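Possible TctC subunit of the Tripartite Tricarboxylate Transport(TTT) Family (Rhodopseudomonas palustris, PDB 6HKE) binds malate as the periplasmic substrate-binding protein of a tripartite tricarboxylate transporter and probably hands it on for high-affinity uptake of C4-dicarboxylates. Local coordinates at residues V113-R118 and K124-F129; K119-K124 and V186-D191; P198-G203 and P217-V222. The protein carries 2 engineered substitutions. All coordinates share one frame; numbering follows the deposited sequence.

Contact 1: V113-R118 and K124-F129; sequences VLLLAR and KDLSEF
Leu-115, on strand 102-118, meets Leu-126 and Phe-129 in the first turn of helix 126-136 through its branched end, and every contact across the two segments is apolar. CD2 of Leu-115 does most of the touching. Leu-115 CD2 sits over one face of the Phe-129 ring, 4.1 Å from its centroid and only 14° off the ring normal, a CH-pi contact displaced a little toward the rim, where CZ is the nearest ring atom. The other methyl, Leu-115 CD1, lies 4.2 Å from Phe-129 CZ. With CG anti to the backbone N (chi1 176°), the Phe-129 side chain runs to meet Leu-115 from the opposite direction. Leu-115 CD2 also lies 3.9 Å from CD1 of Leu-126, whose side chain comes in at a slant.

The connection is a strand, an irregular loop and a helix laid back against the same sheet, within one lobe of a type II periplasmic binding protein. Helix 150-162 adds Leu-158 to Leu-115 and Leu-162 to Phe-129, while Tyr-188 of the neighbouring strand sets its ring edge-to-face with Phe-129. Were Phe-129 cut back to an alanine, the methyls of Leu-115 would probably lose the ring face they rest on, and Tyr-188 its edge-to-face partner.

No hydrogen bond crosses between the segments; within 124-129, polar bonds fix the start of the helix. Asp-125 is the N-cap: its OD1 accepts from Glu-128 N at 3.2 Å, the N-H...O angle being 166°. Glu-128 folds back in turn, its OE1 taking the backbone N of Lys-124 at 2.6 Å, on the anti side but tilted well out of the carboxylate plane. A long salt bridge, 3.8 Å from Lys-124 NZ to Glu-128 OE2, adds to the same loop.

Contact 2: K119-K124 and V186-D191; sequences KQFPPK and VDYMCD
Phe-121 and Asp-187 cross at about a right angle, the aromatic ring of one lying against the beta carbon and carboxylate of the other. CE1 of Phe-121 makes the closest approach, 3.8 Å from CB of Asp-187, and stands 3.9 Å from OD1 of Asp-187. The ring and carboxylate planes are turned 37° apart. Phe-121 is put there by a first torsion of -157°, which holds CG roughly anti to the backbone N and lays the ring carbon CE1 against Asp-187.

The two faces of the Phe-121 ring have different neighbours. Pro-123 CD of its own loop lies 3.5 Å above one face, near the rim, and the backbone O of Asp-187 stands 4.3 Å above the opposite one. Farther along, CZ of Phe-121 comes within 4.5 Å of Tyr-188 CD1, a looser apolar touch. Tyr-132 of helix 126-136 meets Phe-121 edge-to-face, so the Phe-121 ring sits between the start of strand 188-192 and that helix.

Both polar ends here are held by residues beyond the two segments. OD1 of Asp-187 forms a salt bridge with Arg-118 NE and OD2 accepts from Asn-141 N, whereas the hydroxyl of Tyr-188 bonds to Asn-159 OD1.

No hydrogen bond joins 119-124 to 186-191. Phe-121 meets Asp-187 by van der Waals contact alone, and its hydrocarbon flank beside the carboxylate probably shields the Arg-118 salt bridge in part from water.

Contact 3: P198-G203 and P217-V222; sequences PALREG and PVVPDV
The last turn of helix 193-201 stands beside a loop without regular structure, Leu-200 and Val-219 having the nearest CA atoms at 8.7 Å. The helix ends in a Schellman motif at Gly-203, whose positive phi of 70° suits glycine and whose N bonds back to Leu-200 O at 2.8 Å. In the loop, Val-219 to Val-222 make a type I beta turn.

Leu-200 points at the loop and touches it with one methyl: its CD1 lies 4.1 Å from CG1 of Val-219, the two side chains crossing at about a right angle. CG of Leu-200 is anti to the carbonyl carbon (chi1 -67°), and the extended second torsion then sets CD1 against the valine methyl.

This joins the helix that follows strand 188-192 to the long connection between strands 205-210 and 236-244, within the binding-protein fold. Val-197 and Ile-193, one and two turns back along the helix, carry on the apolar seam against Val-218 and Val-219, and Leu-114 of strand 102-118 also packs on Leu-200.

Arg-201, on the exposed side of the contact, supplies the polar half. Its extended chain brings NH2 to 4.4 Å from Val-218 CB, and the same nitrogen donates to a water at 2.6 Å. That water, lying in the plane of the guanidinium at its edge, donates in turn to Val-218 O at 2.7 Å, so the arginine reaches the loop backbone through a single solvent molecule. NH2 of Arg-201 also makes a weak hydrogen bond to Asp-274 O.

Contacts 1 and 2 have centres 6 Å apart and share Lys-124, and strands 102-118 and 188-192 join them side by side: Leu-116 N probably bonds to Met-189 O at 2.7 Å, and Leu-114 N to Asp-191 O at 2.8 Å. Contact 3 is 14 Å from contact 1, centre to centre, and meets it where Leu-114 CD2 packs on Val-222 CG1 at 3.7 Å. None of the three touches malate. The side chains of Leu-115 and Tyr-188 each lie about 13 Å from the bound ligand, and Leu-200 about 11 Å from the side chain of malate-binding Gln-192, the last residue of strand 188-192, directly before the helix of contact 3.

Contact 1: V113-R118 and K124-F129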
ATOM      1  N   VAL A 113      -0.833   3.507  -7.857  1.00 25.29           N
ATOM      2  CA  VAL A 113      -0.536   2.103  -8.218  1.00 25.40           C
ATOM      3  C   VAL A 113      -0.309   2.053  -9.733  1.00 27.16           C
ATOM      4  O   VAL A 113      -1.044   2.762 -10.485  1.00 26.48           O
ATOM      5  CB  VAL A 113      -1.719   1.215  -7.804  1.00 25.50           C
ATOM      6  CG1 VAL A 113      -1.702  -0.137  -8.496  1.00 26.60           C
ATOM      7  CG2 VAL A 113      -1.773   1.062  -6.297  1.00 26.32           C
ATOM      8  N   LEU A 114       0.632   1.200 -10.144  1.00 26.54           N
ATOM      9  CA  LEU A 114       1.056   0.959 -11.539  1.00 25.87           C
ATOM     10  C   LEU A 114       0.795  -0.497 -11.905  1.00 25.84           C
ATOM     11  O   LEU A 114       1.082  -1.375 -11.077  1.00 24.11           O
ATOM     12  CB  LEU A 114       2.555   1.235 -11.633  1.00 28.73           C
ATOM     13  CG  LEU A 114       2.931   2.707 -11.648  1.00 30.80           C
ATOM     14  CD1 LEU A 114       4.422   2.888 -11.463  1.00 33.96           C
ATOM     15  CD2 LEU A 114       2.495   3.335 -12.959  1.00 34.65           C
ATOM     16  N   LEU A 115       0.347  -0.735 -13.136  1.00 25.87           N
ATOM     17  CA  LEU A 115       0.311  -2.089 -13.731  1.00 25.53           C
ATOM     18  C   LEU A 115       1.688  -2.363 -14.324  1.00 25.06           C
ATOM     19  O   LEU A 115       2.048  -1.651 -15.249  1.00 30.49           O
ATOM     20  CB  LEU A 115      -0.787  -2.122 -14.789  1.00 25.29           C
ATOM     21  CG  LEU A 115      -0.832  -3.389 -15.622  1.00 26.07           C
ATOM     22  CD1 LEU A 115      -0.968  -4.618 -14.730  1.00 25.89           C
ATOM     23  CD2 LEU A 115      -1.959  -3.306 -16.631  1.00 27.30           C
ATOM     24  N   LEU A 116       2.462  -3.274 -13.731  1.00 25.08           N
ATOM     25  CA  LEU A 116       3.820  -3.642 -14.204  1.00 24.26           C
ATOM     26  C   LEU A 116       3.752  -5.008 -14.868  1.00 24.63           C
ATOM     27  O   LEU A 116       2.877  -5.800 -14.504  1.00 26.30           O
ATOM     28  CB  LEU A 116       4.799  -3.750 -13.044  1.00 23.36           C
ATOM     29  CG  LEU A 116       4.838  -2.594 -12.068  1.00 25.29           C
ATOM     30  CD1 LEU A 116       5.940  -2.862 -11.064  1.00 26.64           C
ATOM     31  CD2 LEU A 116       5.049  -1.264 -12.782  1.00 26.27           C
ATOM     32  N   ALA A 117       4.676  -5.297 -15.765  1.00 24.58           N
ATOM     33  CA  ALA A 117       4.862  -6.671 -16.261  1.00 23.81           C
ATOM     34  C   ALA A 117       6.346  -6.952 -16.367  1.00 24.04           C
ATOM     35  O   ALA A 117       7.161  -5.992 -16.364  1.00 20.43           O
ATOM     36  CB  ALA A 117       4.163  -6.859 -17.581  1.00 25.02           C
ATOM     37  N   ARG A 118       6.659  -8.243 -16.464  1.00 26.00           N
ATOM     38  CA  ARG A 118       8.006  -8.729 -16.834  1.00 27.03           C
ATOM     39  C   ARG A 118       8.429  -8.051 -18.150  1.00 26.59           C
ATOM     40  O   ARG A 118       7.541  -7.828 -19.009  1.00 22.29           O
ATOM     41  CB  ARG A 118       7.987 -10.258 -16.892  1.00 27.69           C
ATOM     42  CG  ARG A 118       6.951 -10.865 -17.827  1.00 26.72           C
ATOM     43  CD  ARG A 118       7.183 -12.366 -17.825  1.00 28.70           C
ATOM     44  NE  ARG A 118       6.436 -13.053 -18.860  1.00 28.13           N
ATOM     45  CZ  ARG A 118       6.822 -13.158 -20.121  1.00 28.77           C
ATOM     46  NH1 ARG A 118       7.960 -12.613 -20.523  1.00 28.45           N
ATOM     47  NH2 ARG A 118       6.055 -13.799 -20.982  1.00 30.17           N
ATOM     48  N   LYS A 124       2.340  -4.543 -25.936  1.00 40.78           N
ATOM     49  CA  LYS A 124       3.123  -3.280 -25.935  1.00 42.95           C
ATOM     50  C   LYS A 124       2.278  -2.152 -25.336  1.00 41.04           C
ATOM     51  O   LYS A 124       2.879  -1.163 -24.880  1.00 42.78           O
ATOM     52  CB  LYS A 124       3.634  -2.996 -27.349  1.00 48.81           C
ATOM     53  CG  LYS A 124       4.659  -4.011 -27.839  1.00 52.92           C
ATOM     54  CD  LYS A 124       5.418  -3.589 -29.081  1.00 56.22           C
ATOM     55  CE  LYS A 124       5.480  -4.672 -30.140  1.00 55.83           C
ATOM     56  NZ  LYS A 124       4.148  -4.936 -30.740  1.00 52.81           N
ATOM     57  N   ASP A 125       0.951  -2.315 -25.291  1.00 36.50           N
ATOM     58  CA  ASP A 125       0.027  -1.339 -24.663  1.00 35.89           C
ATOM     59  C   ASP A 125      -1.163  -2.091 -24.056  1.00 34.35           C
ATOM     60  O   ASP A 125      -1.173  -3.341 -24.125  1.00 35.60           O
ATOM     61  CB  ASP A 125      -0.383  -0.264 -25.671  1.00 36.03           C
ATOM     62  CG  ASP A 125      -1.111  -0.820 -26.874  1.00 38.45           C
ATOM     63  OD1 ASP A 125      -2.037  -1.635 -26.682  1.00 41.05           O
ATOM     64  OD2 ASP A 125      -0.744  -0.442 -27.994  1.00 45.53           O
ATOM     65  N   LEU A 126      -2.123  -1.355 -23.487  1.00 31.51           N
ATOM     66  CA  LEU A 126      -3.214  -1.921 -22.654  1.00 32.52           C
ATOM     67  C   LEU A 126      -4.239  -2.650 -23.534  1.00 34.53           C
ATOM     68  O   LEU A 126      -4.805  -3.674 -23.065  1.00 30.66           O
ATOM     69  CB  LEU A 126      -3.869  -0.802 -21.849  1.00 30.93           C
ATOM     70  CG  LEU A 126      -4.809  -1.299 -20.751  1.00 33.36           C
ATOM     71  CD1 LEU A 126      -4.014  -1.877 -19.583  1.00 34.76           C
ATOM     72  CD2 LEU A 126      -5.730  -0.192 -20.277  1.00 33.06           C
ATOM     73  N   SER A 127      -4.484  -2.129 -24.745  1.00 35.29           N
ATOM     74  CA  SER A 127      -5.225  -2.809 -25.840  1.00 37.03           C
ATOM     75  C   SER A 127      -4.728  -4.252 -25.995  1.00 35.85           C
ATOM     76  O   SER A 127      -5.495  -5.177 -25.720  1.00 38.25           O
ATOM     77  CB  SER A 127      -5.083  -2.053 -27.141  1.00 36.41           C
ATOM     78  OG  SER A 127      -5.867  -0.874 -27.115  1.00 38.74           O
ATOM     79  N   GLU A 128      -3.488  -4.421 -26.442  1.00 37.43           N
ATOM     80  CA  GLU A 128      -2.838  -5.744 -26.649  1.00 42.12           C
ATOM     81  C   GLU A 128      -2.840  -6.531 -25.334  1.00 40.55           C
ATOM     82  O   GLU A 128      -2.977  -7.765 -25.378  1.00 42.35           O
ATOM     83  CB  GLU A 128      -1.390  -5.583 -27.121  1.00 42.82           C
ATOM     84  CG  GLU A 128      -1.245  -5.008 -28.521  1.00 44.39           C
ATOM     85  CD  GLU A 128       0.203  -4.812 -28.954  1.00 47.63           C
ATOM     86  OE1 GLU A 128       1.111  -5.097 -28.137  1.00 45.61           O
ATOM     87  OE2 GLU A 128       0.425  -4.361 -30.108  1.00 53.63           O
ATOM     88  N   PHE A 129      -2.657  -5.843 -24.207  1.00 37.63           N
ATOM     89  CA  PHE A 129      -2.529  -6.477 -22.875  1.00 33.98           C
ATOM     90  C   PHE A 129      -3.811  -7.252 -22.539  1.00 33.96           C
ATOM     91  O   PHE A 129      -3.694  -8.401 -22.091  1.00 29.13           O
ATOM     92  CB  PHE A 129      -2.184  -5.437 -21.814  1.00 30.74           C
ATOM     93  CG  PHE A 129      -2.127  -6.011 -20.427  1.00 30.53           C
ATOM     94  CD1 PHE A 129      -3.292  -6.277 -19.727  1.00 28.70           C
ATOM     95  CD2 PHE A 129      -0.912  -6.326 -19.840  1.00 30.92           C
ATOM     96  CE1 PHE A 129      -3.238  -6.823 -18.459  1.00 29.14           C
ATOM     97  CE2 PHE A 129      -0.863  -6.865 -18.565  1.00 30.49           C
ATOM     98  CZ  PHE A 129      -2.025  -7.118 -17.881  1.00 29.22           C
TER

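Contact 2: K119-K124 and V186-D191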
ATOM      1  N   LYS A 119       9.719  -7.692 -18.234  1.00 27.28           N
ATOM      2  CA  LYS A 119      10.412  -6.982 -19.348  1.00 33.12           C
ATOM      3  C   LYS A 119       9.889  -7.414 -20.727  1.00 31.20           C
ATOM      4  O   LYS A 119       9.607  -6.537 -21.566  1.00 30.22           O
ATOM      5  CB  LYS A 119      11.909  -7.315 -19.316  1.00 38.41           C
ATOM      6  CG  LYS A 119      12.849  -6.259 -18.751  1.00 42.75           C
ATOM      7  CD  LYS A 119      14.290  -6.776 -18.647  1.00 47.20           C
ATOM      8  CE  LYS A 119      15.345  -5.779 -19.087  1.00 48.82           C
ATOM      9  NZ  LYS A 119      16.497  -5.737 -18.153  1.00 49.64           N
ATOM     10  N   GLN A 120       9.802  -8.721 -20.958  1.00 29.94           N
ATOM     11  CA  GLN A 120       9.534  -9.336 -22.287  1.00 32.65           C
ATOM     12  C   GLN A 120       8.046  -9.672 -22.413  1.00 33.36           C
ATOM     13  O   GLN A 120       7.684 -10.412 -23.343  1.00 38.03           O
ATOM     14  CB  GLN A 120      10.373 -10.605 -22.481  1.00 33.62           C
ATOM     15  CG  GLN A 120      11.793 -10.519 -21.924  1.00 33.91           C
ATOM     16  CD  GLN A 120      12.645  -9.564 -22.722  1.00 36.73           C
ATOM     17  OE1 GLN A 120      12.268  -9.120 -23.806  1.00 34.92           O
ATOM     18  NE2 GLN A 120      13.816  -9.248 -22.189  1.00 38.48           N
ATOM     19  N   PHE A 121       7.192  -9.160 -21.534  1.00 31.11           N
ATOM     20  CA  PHE A 121       5.738  -9.403 -21.658  1.00 31.34           C
ATOM     21  C   PHE A 121       5.320  -8.882 -23.026  1.00 33.32           C
ATOM     22  O   PHE A 121       5.464  -7.696 -23.305  1.00 32.69           O
ATOM     23  CB  PHE A 121       4.933  -8.780 -20.519  1.00 28.39           C
ATOM     24  CG  PHE A 121       3.600  -9.450 -20.312  1.00 26.97           C
ATOM     25  CD1 PHE A 121       3.514 -10.828 -20.196  1.00 28.17           C
ATOM     26  CD2 PHE A 121       2.434  -8.708 -20.206  1.00 27.80           C
ATOM     27  CE1 PHE A 121       2.292 -11.455 -20.008  1.00 27.53           C
ATOM     28  CE2 PHE A 121       1.211  -9.333 -20.008  1.00 27.74           C
ATOM     29  CZ  PHE A 121       1.142 -10.703 -19.909  1.00 27.94           C
ATOM     30  N   PRO A 122       4.859  -9.762 -23.943  1.00 36.02           N
ATOM     31  CA  PRO A 122       4.629  -9.359 -25.338  1.00 35.80           C
ATOM     32  C   PRO A 122       3.664  -8.211 -25.635  1.00 34.10           C
ATOM     33  O   PRO A 122       3.903  -7.469 -26.577  1.00 34.33           O
ATOM     34  CB  PRO A 122       4.147 -10.663 -25.985  1.00 35.51           C
ATOM     35  CG  PRO A 122       4.837 -11.731 -25.161  1.00 36.17           C
ATOM     36  CD  PRO A 122       4.703 -11.214 -23.743  1.00 36.12           C
ATOM     37  N   PRO A 123       2.562  -7.968 -24.895  1.00 33.49           N
ATOM     38  CA  PRO A 123       1.724  -6.810 -25.207  1.00 34.70           C
ATOM     39  C   PRO A 123       2.550  -5.518 -25.057  1.00 36.58           C
ATOM     40  O   PRO A 123       3.384  -5.440 -24.175  1.00 32.45           O
ATOM     41  CB  PRO A 123       0.585  -6.895 -24.182  1.00 34.58           C
ATOM     42  CG  PRO A 123       0.604  -8.336 -23.719  1.00 33.46           C
ATOM     43  CD  PRO A 123       2.063  -8.727 -23.743  1.00 33.51           C
ATOM     44  N   LYS A 124       2.340  -4.543 -25.936  1.00 40.78           N
ATOM     45  CA  LYS A 124       3.123  -3.280 -25.935  1.00 42.95           C
ATOM     46  C   LYS A 124       2.278  -2.152 -25.336  1.00 41.04           C
ATOM     47  O   LYS A 124       2.879  -1.163 -24.880  1.00 42.78           O
ATOM     48  CB  LYS A 124       3.634  -2.996 -27.349  1.00 48.81           C
ATOM     49  CG  LYS A 124       4.659  -4.011 -27.839  1.00 52.92           C
ATOM     50  CD  LYS A 124       5.418  -3.589 -29.081  1.00 56.22           C
ATOM     51  CE  LYS A 124       5.480  -4.672 -30.140  1.00 55.83           C
ATOM     52  NZ  LYS A 124       4.148  -4.936 -30.740  1.00 52.81           N
ATOM     53  N   VAL A 186       6.832 -14.389 -12.782  1.00 30.80           N
ATOM     54  CA  VAL A 186       5.402 -13.978 -12.850  1.00 28.08           C
ATOM     55  C   VAL A 186       5.250 -12.960 -13.991  1.00 28.25           C
ATOM     56  O   VAL A 186       6.267 -12.381 -14.426  1.00 29.72           O
ATOM     57  CB  VAL A 186       4.903 -13.438 -11.494  1.00 26.31           C
ATOM     58  CG1 VAL A 186       4.806 -14.544 -10.453  1.00 24.58           C
ATOM     59  CG2 VAL A 186       5.764 -12.295 -10.987  1.00 26.04           C
ATOM     60  N   ASP A 187       4.018 -12.756 -14.458  1.00 28.88           N
ATOM     61  CA  ASP A 187       3.700 -12.055 -15.727  1.00 29.05           C
ATOM     62  C   ASP A 187       3.364 -10.594 -15.443  1.00 29.66           C
ATOM     63  O   ASP A 187       4.007  -9.712 -16.036  1.00 29.16           O
ATOM     64  CB  ASP A 187       2.615 -12.820 -16.474  1.00 31.23           C
ATOM     65  CG  ASP A 187       3.170 -14.162 -16.923  1.00 32.48           C
ATOM     66  OD1 ASP A 187       4.091 -14.148 -17.757  1.00 33.15           O
ATOM     67  OD2 ASP A 187       2.764 -15.189 -16.352  1.00 33.78           O
ATOM     68  N   TYR A 188       2.421 -10.329 -14.549  1.00 29.48           N
ATOM     69  CA  TYR A 188       2.139  -8.931 -14.159  1.00 27.53           C
ATOM     70  C   TYR A 188       1.720  -8.830 -12.698  1.00 27.81           C
ATOM     71  O   TYR A 188       1.600  -9.824 -11.967  1.00 25.94           O
ATOM     72  CB  TYR A 188       1.148  -8.292 -15.128  1.00 26.84           C
ATOM     73  CG  TYR A 188      -0.263  -8.809 -15.117  1.00 26.73           C
ATOM     74  CD1 TYR A 188      -0.616  -9.897 -15.891  1.00 26.12           C
ATOM     75  CD2 TYR A 188      -1.269  -8.132 -14.441  1.00 25.56           C
ATOM     76  CE1 TYR A 188      -1.927 -10.326 -15.966  1.00 27.42           C
ATOM     77  CE2 TYR A 188      -2.583  -8.561 -14.496  1.00 26.00           C
ATOM     78  CZ  TYR A 188      -2.914  -9.660 -15.266  1.00 26.94           C
ATOM     79  OH  TYR A 188      -4.203 -10.109 -15.327  1.00 31.04           O
ATOM     80  N   MET A 189       1.540  -7.580 -12.301  1.00 28.88           N
ATOM     81  CA  MET A 189       1.475  -7.134 -10.902  1.00 30.75           C
ATOM     82  C   MET A 189       0.947  -5.703 -10.935  1.00 29.00           C
ATOM     83  O   MET A 189       1.358  -4.938 -11.847  1.00 26.85           O
ATOM     84  CB  MET A 189       2.897  -7.177 -10.346  1.00 36.44           C
ATOM     85  CG  MET A 189       3.012  -7.287  -8.862  1.00 41.87           C
ATOM     86  SD  MET A 189       4.788  -7.374  -8.548  1.00 45.86           S
ATOM     87  CE  MET A 189       5.130  -5.701  -8.023  1.00 45.19           C
ATOM     88  N   CYS A 190       0.044  -5.365 -10.022  1.00 26.19           N
ATOM     89  CA  CYS A 190      -0.279  -3.955  -9.712  1.00 27.02           C
ATOM     90  C   CYS A 190       0.513  -3.621  -8.466  1.00 26.69           C
ATOM     91  O   CYS A 190       0.400  -4.402  -7.519  1.00 28.34           O
ATOM     92  CB  CYS A 190      -1.773  -3.757  -9.546  1.00 27.39           C
ATOM     93  SG  CYS A 190      -2.645  -4.159 -11.079  1.00 29.19           S
ATOM     94  N   ASP A 191       1.369  -2.595  -8.523  1.00 26.05           N
ATOM     95  CA  ASP A 191       2.237  -2.252  -7.369  1.00 26.34           C
ATOM     96  C   ASP A 191       2.183  -0.743  -7.084  1.00 24.13           C
ATOM     97  O   ASP A 191       1.933   0.048  -7.979  1.00 22.91           O
ATOM     98  CB  ASP A 191       3.642  -2.800  -7.601  1.00 28.00           C
ATOM     99  CG  ASP A 191       4.489  -2.984  -6.344  1.00 30.95           C
ATOM    100  OD1 ASP A 191       3.948  -2.831  -5.231  1.00 31.00           O
ATOM    101  OD2 ASP A 191       5.705  -3.275  -6.493  1.00 34.61           O
TER

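Contact 3: P198-G203 and P217-V222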
ATOM      1  N   PRO A 198      12.341   2.175  -8.570  1.00 30.08           N
ATOM      2  CA  PRO A 198      13.736   1.757  -8.711  1.00 29.82           C
ATOM      3  C   PRO A 198      13.935   0.661  -9.774  1.00 30.07           C
ATOM      4  O   PRO A 198      14.932   0.706 -10.462  1.00 34.98           O
ATOM      5  CB  PRO A 198      14.124   1.257  -7.306  1.00 30.72           C
ATOM      6  CG  PRO A 198      13.101   1.896  -6.373  1.00 29.75           C
ATOM      7  CD  PRO A 198      11.838   1.991  -7.199  1.00 30.01           C
ATOM      8  N   ALA A 199      12.996  -0.276  -9.910  1.00 27.97           N
ATOM      9  CA  ALA A 199      13.045  -1.349 -10.928  1.00 28.60           C
ATOM     10  C   ALA A 199      12.897  -0.755 -12.340  1.00 31.03           C
ATOM     11  O   ALA A 199      13.655  -1.195 -13.245  1.00 33.53           O
ATOM     12  CB  ALA A 199      11.981  -2.379 -10.647  1.00 28.86           C
ATOM     13  N   LEU A 200      11.965   0.194 -12.525  1.00 29.15           N
ATOM     14  CA  LEU A 200      11.725   0.906 -13.814  1.00 28.59           C
ATOM     15  C   LEU A 200      12.982   1.695 -14.193  1.00 28.20           C
ATOM     16  O   LEU A 200      13.409   1.616 -15.353  1.00 26.64           O
ATOM     17  CB  LEU A 200      10.518   1.850 -13.689  1.00 27.95           C
ATOM     18  CG  LEU A 200       9.161   1.169 -13.496  1.00 28.76           C
ATOM     19  CD1 LEU A 200       8.078   2.188 -13.164  1.00 27.66           C
ATOM     20  CD2 LEU A 200       8.770   0.370 -14.734  1.00 29.25           C
ATOM     21  N   ARG A 201      13.551   2.421 -13.233  1.00 28.86           N
ATOM     22  CA  ARG A 201      14.757   3.271 -13.421  1.00 31.73           C
ATOM     23  C   ARG A 201      15.976   2.412 -13.795  1.00 31.21           C
ATOM     24  O   ARG A 201      16.886   2.959 -14.428  1.00 30.79           O
ATOM     25  CB  ARG A 201      15.016   4.125 -12.173  1.00 31.15           C
ATOM     26  CG  ARG A 201      14.223   5.425 -12.149  1.00 32.80           C
ATOM     27  CD  ARG A 201      14.361   6.111 -10.803  1.00 35.63           C
ATOM     28  NE  ARG A 201      13.636   7.374 -10.678  1.00 37.42           N
ATOM     29  CZ  ARG A 201      13.509   8.060  -9.531  1.00 39.52           C
ATOM     30  NH1 ARG A 201      14.039   7.592  -8.408  1.00 39.22           N
ATOM     31  NH2 ARG A 201      12.847   9.209  -9.510  1.00 36.27           N
ATOM     32  N   GLU A 202      15.998   1.128 -13.428  1.00 34.39           N
ATOM     33  CA  GLU A 202      17.076   0.177 -13.820  1.00 35.88           C
ATOM     34  C   GLU A 202      16.650  -0.600 -15.074  1.00 34.61           C
ATOM     35  O   GLU A 202      17.457  -1.396 -15.550  1.00 36.08           O
ATOM     36  CB  GLU A 202      17.415  -0.753 -12.661  1.00 39.23           C
ATOM     37  CG  GLU A 202      18.054  -0.039 -11.489  1.00 44.66           C
ATOM     38  CD  GLU A 202      18.397  -0.941 -10.314  1.00 52.21           C
ATOM     39  OE1 GLU A 202      17.548  -1.780  -9.936  1.00 56.32           O
ATOM     40  OE2 GLU A 202      19.522  -0.809  -9.780  1.00 65.31           O
ATOM     41  N   GLY A 203      15.442  -0.356 -15.591  1.00 31.27           N
ATOM     42  CA  GLY A 203      14.866  -1.028 -16.772  1.00 32.14           C
ATOM     43  C   GLY A 203      14.509  -2.494 -16.539  1.00 31.90           C
ATOM     44  O   GLY A 203      14.343  -3.212 -17.547  1.00 31.83           O
ATOM     45  N   PRO A 217       4.778  12.800 -12.347  1.00 31.00           N
ATOM     46  CA  PRO A 217       6.040  13.322 -12.860  1.00 30.31           C
ATOM     47  C   PRO A 217       7.293  12.465 -12.579  1.00 29.98           C
ATOM     48  O   PRO A 217       8.233  12.676 -13.274  1.00 27.53           O
ATOM     49  CB  PRO A 217       6.152  14.730 -12.244  1.00 30.82           C
ATOM     50  CG  PRO A 217       5.104  14.816 -11.159  1.00 31.02           C
ATOM     51  CD  PRO A 217       4.104  13.706 -11.404  1.00 31.11           C
ATOM     52  N   VAL A 218       7.291  11.497 -11.653  1.00 30.67           N
ATOM     53  CA  VAL A 218       8.457  10.575 -11.484  1.00 33.11           C
ATOM     54  C   VAL A 218       8.389   9.449 -12.523  1.00 32.74           C
ATOM     55  O   VAL A 218       9.409   8.743 -12.674  1.00 30.07           O
ATOM     56  CB  VAL A 218       8.592   9.970 -10.070  1.00 35.09           C
ATOM     57  CG1 VAL A 218       8.529  11.029  -8.982  1.00 37.78           C
ATOM     58  CG2 VAL A 218       7.574   8.878  -9.829  1.00 36.39           C
ATOM     59  N   VAL A 219       7.234   9.228 -13.165  1.00 30.56           N
ATOM     60  CA  VAL A 219       7.123   8.248 -14.286  1.00 28.74           C
ATOM     61  C   VAL A 219       6.287   8.879 -15.390  1.00 28.74           C
ATOM     62  O   VAL A 219       5.220   8.383 -15.746  1.00 30.10           O
ATOM     63  CB  VAL A 219       6.578   6.887 -13.815  1.00 28.68           C
ATOM     64  CG1 VAL A 219       7.567   6.199 -12.889  1.00 30.04           C
ATOM     65  CG2 VAL A 219       5.213   6.982 -13.153  1.00 29.13           C
ATOM     66  N   PRO A 220       6.767   9.986 -15.996  1.00 28.60           N
ATOM     67  CA  PRO A 220       5.918  10.803 -16.855  1.00 30.49           C
ATOM     68  C   PRO A 220       5.589  10.154 -18.210  1.00 29.61           C
ATOM     69  O   PRO A 220       4.625  10.591 -18.814  1.00 30.88           O
ATOM     70  CB  PRO A 220       6.715  12.117 -16.997  1.00 31.54           C
ATOM     71  CG  PRO A 220       8.160  11.704 -16.810  1.00 31.22           C
ATOM     72  CD  PRO A 220       8.139  10.508 -15.880  1.00 29.70           C
ATOM     73  N   ASP A 221       6.331   9.118 -18.619  1.00 30.05           N
ATOM     74  CA  ASP A 221       6.134   8.399 -19.914  1.00 31.77           C
ATOM     75  C   ASP A 221       5.101   7.256 -19.758  1.00 29.66           C
ATOM     76  O   ASP A 221       4.765   6.614 -20.763  1.00 27.22           O
ATOM     77  CB  ASP A 221       7.494   7.993 -20.509  1.00 34.58           C
ATOM     78  CG  ASP A 221       8.129   9.056 -21.422  1.00 40.10           C
ATOM     79  OD1 ASP A 221       7.527  10.151 -21.587  1.00 40.86           O
ATOM     80  OD2 ASP A 221       9.203   8.776 -22.010  1.00 42.96           O
ATOM     81  N   VAL A 222       4.526   7.068 -18.564  1.00 27.61           N
ATOM     82  CA  VAL A 222       3.478   6.039 -18.284  1.00 27.74           C
ATOM     83  C   VAL A 222       2.087   6.672 -18.399  1.00 25.53           C
ATOM     84  O   VAL A 222       1.762   7.585 -17.648  1.00 25.59           O
ATOM     85  CB  VAL A 222       3.690   5.421 -16.891  1.00 27.34           C
ATOM     86  CG1 VAL A 222       2.594   4.423 -16.545  1.00 26.62           C
ATOM     87  CG2 VAL A 222       5.074   4.799 -16.751  1.00 28.84           C
TER
HETATM   88  O   HOH W   1      11.954   9.122 -11.953  1.00 28.78           O